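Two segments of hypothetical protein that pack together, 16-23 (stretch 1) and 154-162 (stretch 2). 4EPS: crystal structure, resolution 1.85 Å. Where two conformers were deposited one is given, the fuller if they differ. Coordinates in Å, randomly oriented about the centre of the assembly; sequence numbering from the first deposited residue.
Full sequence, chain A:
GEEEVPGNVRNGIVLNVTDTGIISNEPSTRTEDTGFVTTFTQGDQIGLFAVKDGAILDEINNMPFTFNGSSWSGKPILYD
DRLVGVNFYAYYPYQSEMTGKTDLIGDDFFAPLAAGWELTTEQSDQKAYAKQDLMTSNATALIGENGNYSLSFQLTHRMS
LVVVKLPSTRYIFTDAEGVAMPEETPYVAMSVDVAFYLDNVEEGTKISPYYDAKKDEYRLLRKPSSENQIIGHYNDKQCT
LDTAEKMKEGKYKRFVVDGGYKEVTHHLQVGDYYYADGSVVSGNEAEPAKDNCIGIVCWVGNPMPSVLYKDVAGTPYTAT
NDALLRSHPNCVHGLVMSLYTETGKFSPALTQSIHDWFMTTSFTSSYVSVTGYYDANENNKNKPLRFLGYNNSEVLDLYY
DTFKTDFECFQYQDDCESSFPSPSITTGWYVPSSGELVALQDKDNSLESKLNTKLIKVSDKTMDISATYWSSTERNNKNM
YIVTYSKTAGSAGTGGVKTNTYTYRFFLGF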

# COMPACT_ATOMS: atom_id res chain seq x y z
N ASN A 16 -4.73 -20.73 49.71
CA ASN A 16 -4.64 -19.87 48.54
C ASN A 16 -3.17 -19.80 48.15
O ASN A 16 -2.30 -19.80 49.03
N VAL A 17 -2.89 -19.82 46.85
CA VAL A 17 -1.53 -19.81 46.33
C VAL A 17 -1.42 -18.75 45.23
O VAL A 17 -2.20 -18.77 44.27
N THR A 18 -0.47 -17.82 45.38
CA THR A 18 -0.25 -16.76 44.39
C THR A 18 1.20 -16.75 43.96
O THR A 18 2.09 -16.73 44.80
N ASP A 19 1.44 -16.71 42.66
CA ASP A 19 2.80 -16.59 42.12
C ASP A 19 3.18 -15.13 42.04
O ASP A 19 2.43 -14.35 41.46
N THR A 20 4.33 -14.75 42.60
CA THR A 20 4.79 -13.35 42.54
C THR A 20 5.32 -13.06 41.11
O THR A 20 5.50 -11.90 40.77
N GLY A 21 5.59 -14.11 40.34
CA GLY A 21 6.03 -14.04 38.95
C GLY A 21 7.52 -13.88 38.71
O GLY A 21 8.26 -13.53 39.63
N ILE A 22 7.97 -14.22 37.50
CA ILE A 22 9.35 -14.04 37.05
C ILE A 22 9.39 -12.67 36.40
O ILE A 22 8.70 -12.45 35.39
N ILE A 23 10.18 -11.76 36.96
CA ILE A 23 10.23 -10.37 36.50
C ILE A 23 11.52 -10.06 35.71
O ILE A 23 12.50 -10.78 35.81
N GLN A 154 2.57 -16.63 49.07
CA GLN A 154 3.21 -15.92 47.96
C GLN A 154 4.39 -16.81 47.54
O GLN A 154 5.28 -17.04 48.36
N LEU A 155 4.40 -17.33 46.31
CA LEU A 155 5.49 -18.19 45.81
C LEU A 155 6.42 -17.42 44.92
O LEU A 155 5.95 -16.62 44.10
N THR A 156 7.74 -17.67 45.05
CA THR A 156 8.73 -17.04 44.18
C THR A 156 9.47 -18.17 43.43
O THR A 156 9.72 -19.23 44.00
N HIS A 157 9.82 -17.94 42.16
CA HIS A 157 10.53 -18.90 41.31
C HIS A 157 11.99 -18.93 41.74
O HIS A 157 12.62 -17.86 41.91
N ARG A 158 12.54 -20.14 41.92
CA ARG A 158 13.92 -20.30 42.38
C ARG A 158 14.92 -20.37 41.21
O ARG A 158 16.10 -20.14 41.42
N MSE A 159 14.44 -20.69 40.00
CA MSE A 159 15.34 -20.76 38.85
C MSE A 159 15.38 -19.41 38.15
O MSE A 159 14.64 -18.49 38.52
N SER A 160 16.22 -19.30 37.11
CA SER A 160 16.28 -18.10 36.28
C SER A 160 15.64 -18.46 34.96
O SER A 160 15.41 -19.65 34.71
N LEU A 161 15.35 -17.48 34.11
CA LEU A 161 14.66 -17.78 32.85
C LEU A 161 15.29 -17.08 31.66
O LEU A 161 15.49 -15.86 31.67
N VAL A 162 15.56 -17.86 30.60
CA VAL A 162 16.02 -17.33 29.32
C VAL A 162 14.76 -17.17 28.45
O VAL A 162 13.98 -18.12 28.32

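The strongest side-chain interaction between the two stretches joins Asp19 and His157. His157 NE2 donates to Asp19 OD2 at 2.7 Å with an N-H...acceptor angle of 170°, so the bond is short and almost linear, and the carboxylate oxygen lies at the edge of the imidazole, near its plane, where the ring N-H can reach it. Two rotamers make this possible. His157 is m (chi1 -66°, chi2 -102°) with its CA-to-CB bond directed toward stretch 1. Asp19 is t (chi1 177°); its CA-to-CB bond points to the sheet face it shares with Leu155, yet the end of the side chain comes nearer to stretch 2. The other carboxylate oxygen, Asp19 OD1, accepts a hydrogen bond from Gly21 N at 2.7 Å and 156°, tying the aspartate to the turn that follows its strand. His157 ND1 is hydrogen-bonded elsewhere in the structure.

The backbone sets the frame for these side chains. Strands 16-19 and 154-157 pair in parallel, with Thr18 opposite Gln154 and Asp19 opposite Leu155. Leu155 N donates to Thr18 O at 2.8 Å and 172°, and Thr20 N donates to Leu155 O at 2.9 Å and 174°; thus Leu155 is held through both its amide and its carbonyl. Past the last bridged pair, Asp19 with Leu155, a water spans the gap: it donates to Gly21 O at 2.7 Å and accepts from His157 N at 2.9 Å.

Thr20 adopts p (chi1 62°) and points toward stretch 2. This brings Thr20 OG1 to 3.0 Å from Leu155 O and 3.3 Å from Thr156 OG1, and the distances alone do not settle where its proton goes. Its methyl, Thr20 CG2, lies 3.4 Å from Gln154 OE1. Gln154 folds over with chi1 and chi2 both m (-64° and -70°), so that its amide end comes nearer to stretch 1 than its CA-to-CB direction would suggest; Gln154 NE2 is 4.0 Å from Thr18 CB, on the face these two residues share.

The apolar packing centres on Ile22, which covers the imidazole. Its rotamer is m,t (chi1 -54°, chi2 173°), and its CA-to-CB bond points toward stretch 2. Ile22 CG1 sits 3.5 Å from the centroid of the His157 ring and 18° off the ring normal, the geometry of a CH-pi contact over the face; the nearest ring atom, His157 CG, is 3.4 Å from Ile22 CG1. The imidazole is therefore fixed in two directions, by the carboxylate at its edge and by the isoleucine over one face. Ile22 CG2 also reaches Leu161 CB at 4.1 Å, with Leu161 (t,p) pointing toward stretch 1.

At the other end of the contact, Val17 (t) and Leu155 (m,t) meet with Val17 CG1 3.5 Å from Leu155 CD1. Altogether the two stretches bury 579 Å², both sides summed.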

# COMPACT_ATOMS: atom_id res chain seq x y z
CB ASN A 16 -5.24 -18.48 48.82
CG ASN A 16 -6.61 -18.53 49.47
OD1 ASN A 16 -7.61 -18.89 48.83
ND2 ASN A 16 -6.67 -18.22 50.76
CB VAL A 17 -1.13 -21.23 45.81
CG1 VAL A 17 0.30 -21.23 45.32
CG2 VAL A 17 -1.31 -22.29 46.90
CB THR A 18 -0.63 -15.37 44.97
OG1 THR A 18 -1.96 -15.43 45.45
CG2 THR A 18 -0.55 -14.26 43.92
CB ASP A 19 2.88 -17.23 40.73
CG ASP A 19 4.24 -17.10 40.06
OD1 ASP A 19 5.22 -16.74 40.75
OD2 ASP A 19 4.33 -17.39 38.87
CB THR A 20 5.82 -13.04 43.62
OG1 THR A 20 6.97 -13.85 43.41
CG2 THR A 20 5.28 -13.24 45.05
CB ILE A 22 9.82 -15.17 36.10
CG1 ILE A 22 9.61 -16.56 36.73
CG2 ILE A 22 11.29 -14.96 35.68
CD1 ILE A 22 9.88 -17.74 35.83
CB ILE A 23 10.03 -9.38 37.69
CG1 ILE A 23 11.07 -9.62 38.81
CG2 ILE A 23 8.58 -9.51 38.23
CD1 ILE A 23 11.16 -8.49 39.93
CB GLN A 154 3.72 -14.51 48.40
CG GLN A 154 2.62 -13.54 48.83
CD GLN A 154 1.78 -13.08 47.68
OE1 GLN A 154 2.23 -12.97 46.55
NE2 GLN A 154 0.50 -12.91 47.93
CB LEU A 155 4.97 -19.41 45.02
CG LEU A 155 3.98 -20.36 45.71
CD1 LEU A 155 3.71 -21.55 44.80
CD2 LEU A 155 4.51 -20.86 47.08
CB THR A 156 9.64 -16.12 45.03
OG1 THR A 156 8.82 -15.24 45.79
CG2 THR A 156 10.59 -15.29 44.19
CB HIS A 157 10.39 -18.52 39.83
CG HIS A 157 8.98 -18.62 39.32
ND1 HIS A 157 8.58 -19.70 38.55
CD2 HIS A 157 7.93 -17.79 39.49
CE1 HIS A 157 7.31 -19.46 38.23
NE2 HIS A 157 6.87 -18.33 38.79
CB ARG A 158 14.04 -21.54 43.27
CG ARG A 158 13.20 -21.44 44.56
CD ARG A 158 13.53 -20.20 45.39
NE ARG A 158 14.82 -20.34 46.05
CZ ARG A 158 14.98 -20.68 47.33
NH1 ARG A 158 13.92 -20.88 48.10
NH2 ARG A 158 16.19 -20.80 47.84
CB MSE A 159 14.85 -21.87 37.85
CG MSE A 159 14.85 -23.28 38.46
SE MSE A 159 16.65 -23.82 39.06
CE MSE A 159 16.39 -23.75 41.03
CB SER A 160 17.72 -17.62 36.13
OG SER A 160 17.70 -16.31 35.58
CB LEU A 161 13.18 -17.36 32.98
CG LEU A 161 12.27 -17.66 31.77
CD1 LEU A 161 12.10 -19.20 31.57
CD2 LEU A 161 10.95 -16.98 31.93
CB VAL A 162 17.09 -18.25 28.64
CG1 VAL A 162 17.24 -17.94 27.13
CG2 VAL A 162 18.44 -18.13 29.34
O HOH W 1 9.69 -15.18 41.23